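Local structure of glucose-6-phosphate dehydrogenase (Trypanosoma cruzi, 5AQ1) at residues L474-D478 with R479-K483; D461-D464 with A465-I469; E119-A122 with R123-E126; F54-C58 with N59-P63; R229-S232 with A233-S237. The protein catalyses the NADP-dependent oxidation of glucose 6-phosphate to 6-phosphoglucono-lactone, the reaction that feeds the pentose phosphate pathway and supplies NADPH for redox balance. One frame throughout, in Å; residues are numbered along the deposited sequence.

Interaction 1: residues L474-D478 with R479-K483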
loop_
_atom_site.group_PDB
_atom_site.type_symbol
_atom_site.label_atom_id
_atom_site.label_comp_id
_atom_site.label_asym_id
_atom_site.label_seq_id
_atom_site.Cartn_x
_atom_site.Cartn_y
_atom_site.Cartn_z
ATOM N N LEU B 474 23.285 -28.390 8.990
ATOM C CA LEU B 474 24.315 -29.276 8.456
ATOM C C LEU B 474 24.964 -30.117 9.549
ATOM O O LEU B 474 25.147 -31.322 9.375
ATOM C CB LEU B 474 25.384 -28.475 7.707
ATOM C CG LEU B 474 24.922 -27.848 6.387
ATOM C CD1 LEU B 474 25.921 -26.808 5.909
ATOM C CD2 LEU B 474 24.690 -28.903 5.315
ATOM N N HIS B 475 25.308 -29.488 10.671
ATOM C CA HIS B 475 25.915 -30.211 11.789
ATOM C C HIS B 475 24.959 -31.250 12.376
ATOM O O HIS B 475 25.382 -32.349 12.740
ATOM C CB HIS B 475 26.406 -29.254 12.882
ATOM C CG HIS B 475 27.644 -28.495 12.512
ATOM N ND1 HIS B 475 28.150 -27.475 13.289
ATOM C CD2 HIS B 475 28.470 -28.596 11.443
ATOM C CE1 HIS B 475 29.238 -26.988 12.720
ATOM N NE2 HIS B 475 29.453 -27.650 11.598
ATOM N N ALA B 476 23.675 -30.908 12.452
ATOM C CA ALA B 476 22.652 -31.859 12.884
ATOM C C ALA B 476 22.599 -33.074 11.952
ATOM O O ALA B 476 22.556 -34.214 12.415
ATOM C CB ALA B 476 21.291 -31.185 12.948
ATOM N N ILE B 477 22.623 -32.821 10.645
ATOM C CA ILE B 477 22.592 -33.888 9.638
ATOM C C ILE B 477 23.801 -34.823 9.755
ATOM O O ILE B 477 23.659 -36.042 9.637
ATOM C CB ILE B 477 22.526 -33.316 8.202
ATOM C CG1 ILE B 477 21.182 -32.629 7.967
ATOM C CG2 ILE B 477 22.723 -34.412 7.162
ATOM C CD1 ILE B 477 21.201 -31.650 6.814
ATOM N N ASP B 478 24.984 -34.254 9.980
ATOM C CA ASP B 478 26.197 -35.056 10.153
ATOM C C ASP B 478 26.148 -35.930 11.411
ATOM O O ASP B 478 26.661 -37.047 11.402
ATOM C CB ASP B 478 27.445 -34.164 10.170
ATOM C CG ASP B 478 27.772 -33.579 8.799
ATOM O OD1 ASP B 478 27.239 -34.078 7.784
ATOM O OD2 ASP B 478 28.573 -32.621 8.736
ATOM N N ARG B 479 25.522 -35.435 12.478
ATOM C CA ARG B 479 25.349 -36.219 13.708
ATOM C C ARG B 479 24.284 -37.312 13.579
ATOM O O ARG B 479 24.157 -38.155 14.462
ATOM C CB ARG B 479 25.013 -35.310 14.895
ATOM C CG ARG B 479 26.199 -34.515 15.425
ATOM C CD ARG B 479 25.878 -33.835 16.750
ATOM N NE ARG B 479 24.572 -33.170 16.737
ATOM C CZ ARG B 479 24.358 -31.890 16.428
ATOM N NH1 ARG B 479 25.364 -31.086 16.105
ATOM N NH2 ARG B 479 23.121 -31.408 16.444
ATOM N N GLY B 480 23.528 -37.297 12.485
ATOM C CA GLY B 480 22.565 -38.354 12.185
ATOM C C GLY B 480 21.221 -38.111 12.844
ATOM O O GLY B 480 20.506 -39.060 13.165
ATOM N N GLU B 481 20.867 -36.840 13.024
ATOM C CA GLU B 481 19.660 -36.465 13.759
ATOM C C GLU B 481 18.492 -36.092 12.857
ATOM O O GLU B 481 17.386 -35.877 13.346
ATOM C CB GLU B 481 19.964 -35.297 14.694
ATOM C CG GLU B 481 21.008 -35.621 15.750
ATOM C CD GLU B 481 21.393 -34.420 16.592
ATOM O OE1 GLU B 481 20.726 -33.371 16.488
ATOM O OE2 GLU B 481 22.372 -34.527 17.359
ATOM N N VAL B 482 18.733 -36.023 11.550
ATOM C CA VAL B 482 17.693 -35.677 10.584
ATOM C C VAL B 482 17.450 -36.861 9.646
ATOM O O VAL B 482 18.384 -37.372 9.028
ATOM C CB VAL B 482 18.092 -34.438 9.760
ATOM C CG1 VAL B 482 16.905 -33.919 8.967
ATOM C CG2 VAL B 482 18.635 -33.346 10.674
ATOM N N LYS B 483 16.197 -37.293 9.546
ATOM C CA LYS B 483 15.838 -38.442 8.712
ATOM C C LYS B 483 16.041 -38.136 7.226
ATOM O O LYS B 483 15.753 -37.029 6.763
ATOM C CB LYS B 483 14.386 -38.865 8.979
ATOM C CG LYS B 483 13.886 -39.988 8.075
ATOM C CD LYS B 483 12.496 -40.511 8.427
ATOM C CE LYS B 483 12.432 -42.025 8.318
ATOM N NZ LYS B 483 11.060 -42.502 7.992
HETATM O O HOH W 1 20.988 -37.030 9.832
#
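The guanidinium group of R479 folds back over the last helical turn and lays one face on the backbone of H475 and A476, with R479 NH2 3.6 Å from A476 CA. A bend at chi3 (-45°) turns the chain back this way, and the same turn brings the edge of the group to E481. There the grip is side-on: R479 NE donates to E481 OE2 at 2.7 Å in an almost straight bond (175°), and R479 NH2 donates to E481 OE1 at 3.1 Å. Both nitrogens meet the carboxylate from above its plane, while the carboxylate oxygens lie in or near the guanidinium plane. The ion pair thus closes across the end of the helix, which stops in a Schellman motif. G480, with positive phi, is its C-prime residue; E481 N reaches back to A476 O at 3.2 Å and G480 N to I477 O at 3.1 Å. A water accepts from V482 N and donates to I477 O, 2.9 Å away. The hydrophobic part of the cap is V482, whose CG2 packs on I477 CG1 at 3.8 Å and also on A476 CB. D478 points its carboxylate to a salt bridge with R267, and H475 bonds D186. I477 rests on I266 of helix 264-282, and both I477 and V482 meet L315 of strand 313-319 as the chain leads into strand 484-488.

Interaction 2: residues D461-D464 with A465-I469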
loop_
_atom_site.group_PDB
_atom_site.type_symbol
_atom_site.label_atom_id
_atom_site.label_comp_id
_atom_site.label_asym_id
_atom_site.label_seq_id
_atom_site.Cartn_x
_atom_site.Cartn_y
_atom_site.Cartn_z
ATOM N N ASP B 461 32.002 -11.243 3.644
ATOM C CA ASP B 461 30.933 -11.185 4.647
ATOM C C ASP B 461 29.626 -11.785 4.121
ATOM O O ASP B 461 28.849 -12.357 4.884
ATOM C CB ASP B 461 30.725 -9.746 5.159
ATOM C CG ASP B 461 30.352 -8.760 4.053
ATOM O OD1 ASP B 461 30.686 -9.002 2.869
ATOM O OD2 ASP B 461 29.728 -7.724 4.376
ATOM N N GLU B 462 29.398 -11.650 2.818
ATOM C CA GLU B 462 28.280 -12.303 2.123
ATOM C C GLU B 462 28.350 -13.821 2.273
ATOM O O GLU B 462 27.343 -14.479 2.521
ATOM C CB GLU B 462 28.324 -11.912 0.643
ATOM C CG GLU B 462 27.155 -12.360 -0.212
ATOM C CD GLU B 462 27.270 -11.861 -1.650
ATOM O OE1 GLU B 462 28.165 -11.036 -1.932
ATOM O OE2 GLU B 462 26.461 -12.290 -2.504
ATOM N N LEU B 463 29.552 -14.364 2.125
ATOM C CA LEU B 463 29.796 -15.795 2.278
ATOM C C LEU B 463 29.501 -16.280 3.704
ATOM O O LEU B 463 28.839 -17.301 3.891
ATOM C CB LEU B 463 31.249 -16.103 1.920
ATOM C CG LEU B 463 31.667 -17.565 1.776
ATOM C CD1 LEU B 463 31.056 -18.241 0.552
ATOM C CD2 LEU B 463 33.182 -17.594 1.716
ATOM N N ASP B 464 30.009 -15.541 4.691
ATOM C CA ASP B 464 29.774 -15.822 6.113
ATOM C C ASP B 464 28.283 -15.846 6.469
ATOM O O ASP B 464 27.835 -16.715 7.214
ATOM C CB ASP B 464 30.489 -14.777 6.984
ATOM C CG ASP B 464 30.247 -14.987 8.478
ATOM O OD1 ASP B 464 30.817 -15.935 9.050
ATOM O OD2 ASP B 464 29.490 -14.203 9.085
ATOM N N ALA B 465 27.528 -14.883 5.948
ATOM C CA ALA B 465 26.090 -14.802 6.203
ATOM C C ALA B 465 25.357 -16.036 5.680
ATOM O O ALA B 465 24.428 -16.533 6.323
ATOM C CB ALA B 465 25.515 -13.542 5.580
ATOM N N ALA B 466 25.790 -16.536 4.524
ATOM C CA ALA B 466 25.189 -17.726 3.927
ATOM C C ALA B 466 25.448 -18.976 4.768
ATOM O O ALA B 466 24.532 -19.762 5.001
ATOM C CB ALA B 466 25.695 -17.928 2.509
ATOM N N TRP B 467 26.683 -19.155 5.238
ATOM C CA TRP B 467 27.020 -20.326 6.053
ATOM C C TRP B 467 26.259 -20.367 7.376
ATOM O O TRP B 467 25.915 -21.443 7.864
ATOM C CB TRP B 467 28.526 -20.405 6.322
ATOM C CG TRP B 467 29.298 -21.017 5.192
ATOM C CD1 TRP B 467 30.301 -20.438 4.473
ATOM C CD2 TRP B 467 29.122 -22.330 4.646
ATOM N NE1 TRP B 467 30.762 -21.305 3.516
ATOM C CE2 TRP B 467 30.056 -22.475 3.600
ATOM C CE3 TRP B 467 28.262 -23.396 4.938
ATOM C CZ2 TRP B 467 30.158 -23.643 2.845
ATOM C CZ3 TRP B 467 28.364 -24.555 4.190
ATOM C CH2 TRP B 467 29.307 -24.670 3.153
ATOM N N ARG B 468 25.995 -19.200 7.952
ATOM C CA ARG B 468 25.283 -19.121 9.224
ATOM C C ARG B 468 23.831 -19.586 9.109
ATOM O O ARG B 468 23.253 -20.078 10.077
ATOM C CB ARG B 468 25.364 -17.702 9.796
ATOM C CG ARG B 468 26.727 -17.408 10.402
ATOM C CD ARG B 468 26.912 -15.944 10.759
ATOM N NE ARG B 468 28.285 -15.701 11.203
ATOM C CZ ARG B 468 28.705 -15.768 12.465
ATOM N NH1 ARG B 468 27.868 -16.039 13.463
ATOM N NH2 ARG B 468 29.985 -15.541 12.729
ATOM N N ILE B 469 23.256 -19.449 7.920
ATOM C CA ILE B 469 21.893 -19.898 7.676
ATOM C C ILE B 469 21.767 -21.418 7.794
ATOM O O ILE B 469 20.794 -21.917 8.376
ATOM C CB ILE B 469 21.395 -19.427 6.290
ATOM C CG1 ILE B 469 21.231 -17.903 6.295
ATOM C CG2 ILE B 469 20.076 -20.098 5.923
ATOM C CD1 ILE B 469 21.128 -17.278 4.919
#
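Regular i to i+4 backbone bonds run through D461-R468, from A465 N to D461 O up to R468 N to D464 O, and keep residues four apart on one side of helix 460-479. This is the classical i, i+4 salt-bridge spacing of an alpha-helix, used here by D464 and R468. With CG opposite its own backbone N (chi1 178°), the D464 carboxylate swings forward along the helix, and the R468 chain, extended from CG to NE, comes to meet it. The two flat groups are strongly inclined, at 63°. One residue earlier along the helix, L463 and W467 lie side by side and point the same way, L463 CG 4.2 Å from W467 CD1. The indole N-H continues to a weak bond with F183 O, and its ring packs on helices 187-197 and 264-282. The buried carboxylate of E462 is satisfied outside the segment by Q276 and K298. The W467 side chain stands about 11 Å from the bound NADPH, so this is buried helix packing near the ligands. In the salt bridge a single nitrogen does the work: R468 NE meets D464 OD2 at 2.9 Å on the syn side of the carboxylate, somewhat out of its plane, and donates only weakly to D464 OD1 at 3.3 Å.

Interaction 3: residues E119-A122 with R123-E126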
loop_
_atom_site.group_PDB
_atom_site.type_symbol
_atom_site.label_atom_id
_atom_site.label_comp_id
_atom_site.label_asym_id
_atom_site.label_seq_id
_atom_site.Cartn_x
_atom_site.Cartn_y
_atom_site.Cartn_z
ATOM N N GLU B 119 60.023 -21.791 -6.146
ATOM C CA GLU B 119 60.825 -21.781 -7.372
ATOM C C GLU B 119 59.932 -21.776 -8.611
ATOM O O GLU B 119 60.258 -21.149 -9.616
ATOM C CB GLU B 119 61.763 -22.994 -7.431
ATOM C CG GLU B 119 62.868 -23.009 -6.381
ATOM C CD GLU B 119 62.432 -23.565 -5.031
ATOM O OE1 GLU B 119 61.291 -24.075 -4.913
ATOM O OE2 GLU B 119 63.239 -23.490 -4.077
ATOM N N ASP B 120 58.806 -22.477 -8.525
ATOM C CA ASP B 120 57.869 -22.584 -9.641
ATOM C C ASP B 120 57.015 -21.325 -9.824
ATOM O O ASP B 120 56.648 -20.983 -10.951
ATOM C CB ASP B 120 56.978 -23.815 -9.466
ATOM C CG ASP B 120 57.757 -25.115 -9.555
ATOM O OD1 ASP B 120 58.677 -25.211 -10.395
ATOM O OD2 ASP B 120 57.441 -26.051 -8.791
ATOM N N PHE B 121 56.700 -20.641 -8.727
ATOM C CA PHE B 121 55.996 -19.361 -8.802
ATOM C C PHE B 121 56.914 -18.240 -9.291
ATOM O O PHE B 121 56.449 -17.261 -9.876
ATOM C CB PHE B 121 55.368 -19.001 -7.453
ATOM C CG PHE B 121 54.236 -19.906 -7.064
ATOM C CD1 PHE B 121 52.987 -19.767 -7.655
ATOM C CD2 PHE B 121 54.421 -20.913 -6.128
ATOM C CE1 PHE B 121 51.942 -20.606 -7.310
ATOM C CE2 PHE B 121 53.379 -21.757 -5.780
ATOM C CZ PHE B 121 52.138 -21.602 -6.372
ATOM N N ALA B 122 58.214 -18.387 -9.049
ATOM C CA ALA B 122 59.210 -17.499 -9.638
ATOM C C ALA B 122 59.294 -17.722 -11.152
ATOM O O ALA B 122 59.365 -16.762 -11.917
ATOM C CB ALA B 122 60.571 -17.721 -8.994
ATOM N N ARG B 123 59.293 -18.987 -11.573
ATOM C CA ARG B 123 59.257 -19.327 -12.998
ATOM C C ARG B 123 58.000 -18.773 -13.662
ATOM O O ARG B 123 58.067 -18.224 -14.765
ATOM C CB ARG B 123 59.325 -20.844 -13.209
ATOM C CG ARG B 123 60.706 -21.442 -13.006
ATOM C CD ARG B 123 60.691 -22.965 -13.002
ATOM N NE ARG B 123 60.119 -23.526 -14.230
ATOM C CZ ARG B 123 58.958 -24.184 -14.323
ATOM N NH1 ARG B 123 58.190 -24.403 -13.255
ATOM N NH2 ARG B 123 58.559 -24.639 -15.505
ATOM N N LEU B 124 56.861 -18.930 -12.987
ATOM C CA LEU B 124 55.578 -18.407 -13.474
ATOM C C LEU B 124 55.643 -16.897 -13.684
ATOM O O LEU B 124 55.238 -16.390 -14.732
ATOM C CB LEU B 124 54.452 -18.748 -12.491
ATOM C CG LEU B 124 53.043 -18.203 -12.777
ATOM C CD1 LEU B 124 52.544 -18.618 -14.153
ATOM C CD2 LEU B 124 52.067 -18.658 -11.701
ATOM N N ASN B 125 56.160 -16.190 -12.682
ATOM C CA ASN B 125 56.336 -14.744 -12.759
ATOM C C ASN B 125 57.161 -14.326 -13.978
ATOM O O ASN B 125 56.814 -13.377 -14.681
ATOM C CB ASN B 125 57.004 -14.238 -11.480
ATOM C CG ASN B 125 57.113 -12.727 -11.432
ATOM O OD1 ASN B 125 56.114 -12.029 -11.305
ATOM N ND2 ASN B 125 58.334 -12.215 -11.526
ATOM N N GLU B 126 58.251 -15.048 -14.215
ATOM C CA GLU B 126 59.172 -14.743 -15.316
ATOM C C GLU B 126 58.540 -14.974 -16.678
ATOM O O GLU B 126 58.791 -14.223 -17.622
ATOM C CB GLU B 126 60.439 -15.590 -15.194
ATOM C CG GLU B 126 61.313 -15.183 -14.024
ATOM C CD GLU B 126 62.350 -16.224 -13.666
ATOM O OE1 GLU B 126 62.742 -17.040 -14.532
ATOM O OE2 GLU B 126 62.768 -16.228 -12.491
#
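D120 and R123 run side by side and point the same way, yet their flat ends stand almost at right angles, carboxylate and guanidinium planes 82° apart. The R123 chain is bent at chi3 (57°), which brings R123 NH1 back to D120 OD1 at 3.0 Å. The bond is weak, with an N-H...O angle of 129°, and the salt bridge therefore probably rests more on charge than on a well-aimed hydrogen bond. Each partner is also held outside the segments: D120 OD2 bonds the hydroxyl of S114, and R123 NH2 donates to T112 O at the end of strand 108-112. Between them these bonds tether the first turns of the helix to the chain that leads into it. The helix, 118-134, packs against the parallel sheet of the dinucleotide-binding, Rossmann-type domain. On its buried side L124 approaches the F121 ring obliquely, L124 CD2 lying 4.3 Å from F121 CD1. L124 reaches L69 and Y71 of strand 67-72 and M111 of the sheet's edge strand, while both F121 and L124 touch L162 of helix 155-165. Farther round, the E126 chain leans back toward the previous turn, where A122 O accepts E126 N at 3.1 Å. N125 turns its amide away from the preceding turn, and its OD1 takes a hydrogen bond from R144.

Interaction 4: residues F54-C58 with N59-P63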
loop_
_atom_site.group_PDB
_atom_site.type_symbol
_atom_site.label_atom_id
_atom_site.label_comp_id
_atom_site.label_asym_id
_atom_site.label_seq_id
_atom_site.Cartn_x
_atom_site.Cartn_y
_atom_site.Cartn_z
ATOM N N PHE B 54 37.274 -18.303 -25.222
ATOM C CA PHE B 54 37.131 -18.343 -26.682
ATOM C C PHE B 54 35.998 -17.430 -27.144
ATOM O O PHE B 54 36.172 -16.640 -28.073
ATOM C CB PHE B 54 36.885 -19.776 -27.168
ATOM C CG PHE B 54 36.561 -19.878 -28.635
ATOM C CD1 PHE B 54 37.484 -19.486 -29.594
ATOM C CD2 PHE B 54 35.337 -20.374 -29.059
ATOM C CE1 PHE B 54 37.195 -19.582 -30.946
ATOM C CE2 PHE B 54 35.039 -20.473 -30.412
ATOM C CZ PHE B 54 35.970 -20.076 -31.356
ATOM N N GLN B 55 34.846 -17.536 -26.486
ATOM C CA GLN B 55 33.693 -16.700 -26.819
ATOM C C GLN B 55 33.988 -15.218 -26.604
ATOM O O GLN B 55 33.585 -14.381 -27.413
ATOM C CB GLN B 55 32.464 -17.105 -25.998
ATOM C CG GLN B 55 31.912 -18.490 -26.314
ATOM C CD GLN B 55 31.539 -18.655 -27.773
ATOM O OE1 GLN B 55 31.074 -17.713 -28.413
ATOM N NE2 GLN B 55 31.749 -19.851 -28.312
ATOM N N LEU B 56 34.688 -14.896 -25.518
ATOM C CA LEU B 56 35.072 -13.514 -25.241
ATOM C C LEU B 56 36.022 -12.976 -26.306
ATOM O O LEU B 56 35.919 -11.814 -26.696
ATOM C CB LEU B 56 35.710 -13.384 -23.854
ATOM C CG LEU B 56 34.792 -13.556 -22.643
ATOM C CD1 LEU B 56 35.604 -13.411 -21.365
ATOM C CD2 LEU B 56 33.641 -12.561 -22.663
ATOM N N TYR B 57 36.944 -13.816 -26.770
ATOM C CA TYR B 57 37.848 -13.436 -27.852
ATOM C C TYR B 57 37.053 -13.114 -29.114
ATOM O O TYR B 57 37.251 -12.067 -29.721
ATOM C CB TYR B 57 38.854 -14.554 -28.134
ATOM C CG TYR B 57 39.925 -14.186 -29.141
ATOM C CD1 TYR B 57 40.997 -13.374 -28.778
ATOM C CD2 TYR B 57 39.876 -14.663 -30.455
ATOM C CE1 TYR B 57 41.984 -13.035 -29.690
ATOM C CE2 TYR B 57 40.861 -14.331 -31.377
ATOM C CZ TYR B 57 41.912 -13.518 -30.990
ATOM O OH TYR B 57 42.898 -13.180 -31.891
ATOM N N CYS B 58 36.141 -14.013 -29.483
ATOM C CA CYS B 58 35.349 -13.872 -30.707
ATOM C C CYS B 58 34.429 -12.655 -30.729
ATOM O O CYS B 58 34.135 -12.123 -31.798
ATOM C CB CYS B 58 34.509 -15.126 -30.943
ATOM S SG CYS B 58 35.461 -16.595 -31.387
ATOM N N ASN B 59 33.968 -12.223 -29.558
ATOM C CA ASN B 59 33.087 -11.060 -29.462
ATOM C C ASN B 59 33.847 -9.747 -29.290
ATOM O O ASN B 59 33.239 -8.714 -29.016
ATOM C CB ASN B 59 32.093 -11.241 -28.310
ATOM C CG ASN B 59 31.211 -12.472 -28.478
ATOM O OD1 ASN B 59 31.045 -12.992 -29.582
ATOM N ND2 ASN B 59 30.639 -12.940 -27.376
ATOM N N GLY B 60 35.169 -9.783 -29.455
ATOM C CA GLY B 60 36.003 -8.593 -29.300
ATOM C C GLY B 60 36.051 -8.077 -27.873
ATOM O O GLY B 60 36.259 -6.889 -27.645
ATOM N N MET B 61 35.866 -8.976 -26.912
ATOM C CA MET B 61 35.805 -8.604 -25.504
ATOM C C MET B 61 37.162 -8.758 -24.820
ATOM O O MET B 61 37.381 -8.192 -23.755
ATOM C CB MET B 61 34.764 -9.457 -24.781
ATOM C CG MET B 61 33.819 -8.650 -23.911
ATOM S SD MET B 61 32.302 -8.221 -24.779
ATOM C CE MET B 61 31.324 -9.666 -24.403
ATOM N N LEU B 62 38.051 -9.550 -25.419
ATOM C CA LEU B 62 39.448 -9.624 -25.002
ATOM C C LEU B 62 40.301 -8.874 -26.012
ATOM O O LEU B 62 39.937 -8.809 -27.188
ATOM C CB LEU B 62 39.925 -11.072 -24.953
ATOM C CG LEU B 62 39.297 -11.991 -23.910
ATOM C CD1 LEU B 62 39.882 -13.388 -24.045
ATOM C CD2 LEU B 62 39.514 -11.448 -22.506
ATOM N N PRO B 63 41.441 -8.313 -25.568
ATOM C CA PRO B 63 42.366 -7.733 -26.542
ATOM C C PRO B 63 42.897 -8.802 -27.496
ATOM O O PRO B 63 43.097 -9.946 -27.089
ATOM C CB PRO B 63 43.501 -7.164 -25.677
ATOM C CG PRO B 63 42.953 -7.077 -24.297
ATOM C CD PRO B 63 41.932 -8.166 -24.186
#
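L56 is flanked by M61 and L62, which follow the helix end: L56 CB lies 3.8 Å from L62 CG, and L56 CD2 lies 3.9 Å from M61 CB. The methionine chain, bent at chi2 and chi3, curls so that its CE also comes to L56 CD2. L62 continues past to Y57, where its CD1 approaches the backbone N. The backbone bonds beneath place these groups. M61 N donates to L56 O at 2.8 Å, and G60 N donates to Y57 O at 3.1 Å; with G60 at positive phi as C-prime residue, this is a Schellman motif. On another side of the helix, C58 SG sits over one face of the F54 ring, toward its rim, and forms the disulfide with C99. L417 of a neighbouring subunit packs on L56, N59 and M61. Helix 441-451 meets L56 through I446 and L62 through L450, while L62 and P63 lean on strand 33-38 of the parallel sheet.

Interaction 5: residues R229-S232 with A233-S237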
loop_
_atom_site.group_PDB
_atom_site.type_symbol
_atom_site.label_atom_id
_atom_site.label_comp_id
_atom_site.label_asym_id
_atom_site.label_seq_id
_atom_site.Cartn_x
_atom_site.Cartn_y
_atom_site.Cartn_z
ATOM N N ARG B 229 7.868 -0.218 -11.794
ATOM C CA ARG B 229 6.906 0.113 -10.747
ATOM C C ARG B 229 5.973 -1.058 -10.470
ATOM O O ARG B 229 5.638 -1.331 -9.316
ATOM C CB ARG B 229 6.093 1.359 -11.123
ATOM C CG ARG B 229 4.953 1.704 -10.166
ATOM C CD ARG B 229 5.418 1.836 -8.724
ATOM N NE ARG B 229 6.357 2.950 -8.575
ATOM C CZ ARG B 229 6.055 4.162 -8.105
ATOM N NH1 ARG B 229 4.822 4.459 -7.696
ATOM N NH2 ARG B 229 7.009 5.086 -8.029
ATOM N N VAL B 230 5.574 -1.750 -11.534
ATOM C CA VAL B 230 4.655 -2.885 -11.436
ATOM C C VAL B 230 5.107 -3.920 -10.402
ATOM O O VAL B 230 4.296 -4.383 -9.602
ATOM C CB VAL B 230 4.445 -3.541 -12.819
ATOM C CG1 VAL B 230 3.836 -4.933 -12.700
ATOM C CG2 VAL B 230 3.561 -2.651 -13.681
ATOM N N PHE B 231 6.390 -4.272 -10.412
ATOM C CA PHE B 231 6.915 -5.273 -9.479
ATOM C C PHE B 231 7.422 -4.674 -8.179
ATOM O O PHE B 231 7.397 -5.336 -7.141
ATOM C CB PHE B 231 7.999 -6.117 -10.144
ATOM C CG PHE B 231 7.472 -7.002 -11.236
ATOM C CD1 PHE B 231 6.481 -7.939 -10.966
ATOM C CD2 PHE B 231 7.946 -6.895 -12.530
ATOM C CE1 PHE B 231 5.978 -8.752 -11.962
ATOM C CE2 PHE B 231 7.448 -7.713 -13.528
ATOM C CZ PHE B 231 6.464 -8.642 -13.246
ATOM N N SER B 232 7.863 -3.422 -8.226
ATOM C CA SER B 232 8.274 -2.714 -7.020
ATOM C C SER B 232 7.126 -2.654 -6.006
ATOM O O SER B 232 7.309 -2.972 -4.829
ATOM C CB SER B 232 8.729 -1.300 -7.376
ATOM O OG SER B 232 9.211 -0.624 -6.235
ATOM N N ALA B 233 5.946 -2.266 -6.486
ATOM C CA ALA B 233 4.755 -2.112 -5.647
ATOM C C ALA B 233 4.232 -3.429 -5.067
ATOM O O ALA B 233 3.606 -3.434 -4.006
ATOM C CB ALA B 233 3.650 -1.425 -6.438
ATOM N N LEU B 234 4.481 -4.534 -5.765
ATOM C CA LEU B 234 3.978 -5.845 -5.358
ATOM C C LEU B 234 4.940 -6.648 -4.493
ATOM O O LEU B 234 4.563 -7.702 -3.988
ATOM C CB LEU B 234 3.653 -6.688 -6.595
ATOM C CG LEU B 234 2.555 -6.174 -7.523
ATOM C CD1 LEU B 234 2.544 -6.958 -8.828
ATOM C CD2 LEU B 234 1.205 -6.250 -6.836
ATOM N N TRP B 235 6.169 -6.174 -4.310
ATOM C CA TRP B 235 7.237 -7.054 -3.818
ATOM C C TRP B 235 7.378 -7.089 -2.295
ATOM O O TRP B 235 8.440 -6.801 -1.746
ATOM C CB TRP B 235 8.570 -6.687 -4.477
ATOM C CG TRP B 235 9.406 -7.885 -4.753
ATOM C CD1 TRP B 235 10.265 -8.502 -3.892
ATOM C CD2 TRP B 235 9.448 -8.634 -5.973
ATOM N NE1 TRP B 235 10.851 -9.584 -4.503
ATOM C CE2 TRP B 235 10.367 -9.687 -5.782
ATOM C CE3 TRP B 235 8.810 -8.512 -7.210
ATOM C CZ2 TRP B 235 10.662 -10.617 -6.787
ATOM C CZ3 TRP B 235 9.104 -9.437 -8.210
ATOM C CH2 TRP B 235 10.023 -10.474 -7.991
ATOM N N ASN B 236 6.298 -7.458 -1.616
ATOM C CA ASN B 236 6.294 -7.525 -0.157
ATOM C C ASN B 236 5.173 -8.435 0.340
ATOM O O ASN B 236 4.402 -8.965 -0.461
ATOM C CB ASN B 236 6.168 -6.120 0.430
ATOM C CG ASN B 236 4.913 -5.413 -0.028
ATOM O OD1 ASN B 236 3.824 -5.981 0.017
ATOM N ND2 ASN B 236 5.055 -4.174 -0.483
ATOM N N SER B 237 5.079 -8.598 1.657
ATOM C CA SER B 237 4.145 -9.553 2.255
ATOM C C SER B 237 2.665 -9.197 2.086
ATOM O O SER B 237 1.802 -10.042 2.334
ATOM C CB SER B 237 4.453 -9.729 3.744
ATOM O OG SER B 237 4.053 -8.593 4.478
#
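Apolar packing joins F231 to W235, whose side chains cross at a slant: the benzo part of the indole meets F231 CB and CD1, with W235 CE3 3.9 Å from F231 CB and W235 CZ3 4.1 Å from F231 CD1. F231 O lies near the indole plane at the ring edge. Among the backbone bonds, A233 N donates to R229 O at 3.0 Å. The bond from W235 N to S232 O, at 3.4 Å, is weak; it closes a type I beta turn, and W235 then centres an inverse gamma turn that sends the chain toward strand 240-248. Polar side chains of the helix work outward: R229 forms a salt bridge and S232 a hydrogen bond with E383 of a neighbouring subunit. Within the chain, W235 NE1 donates to L281 O, R225 makes a cation-pi contact with the indole, and W356 meets it nearly at right angles. The chemistry implies an indole fixed within its own chain by apolar, cation-pi and N-H contacts, while R229 and S232 share one carboxylate of the neighbouring subunit. That shared partner makes the short helix part of the subunit interface and probably steadies its position there.

Along the chain the order is interaction 4, 3, 5, 2, 1. Interactions 3 and 4 belong to the NAD-binding domain, on helices 118-134 and 43-58 of its parallel-sheet fold, with centres 28 Å apart. The other three fall in the C-terminal domain. Interactions 1 and 2 share helix 460-479 and touch where L474 CD1 packs on W467 CZ3 at 3.7 Å; interaction 2 lies along the helix beside the ligand region and interaction 1 closes its end. Interaction 5 is 54 Å from interaction 3, centre to centre. Interactions 4 and 5, with centres 38 Å apart, both meet a second subunit, so both domains contribute to the assembly.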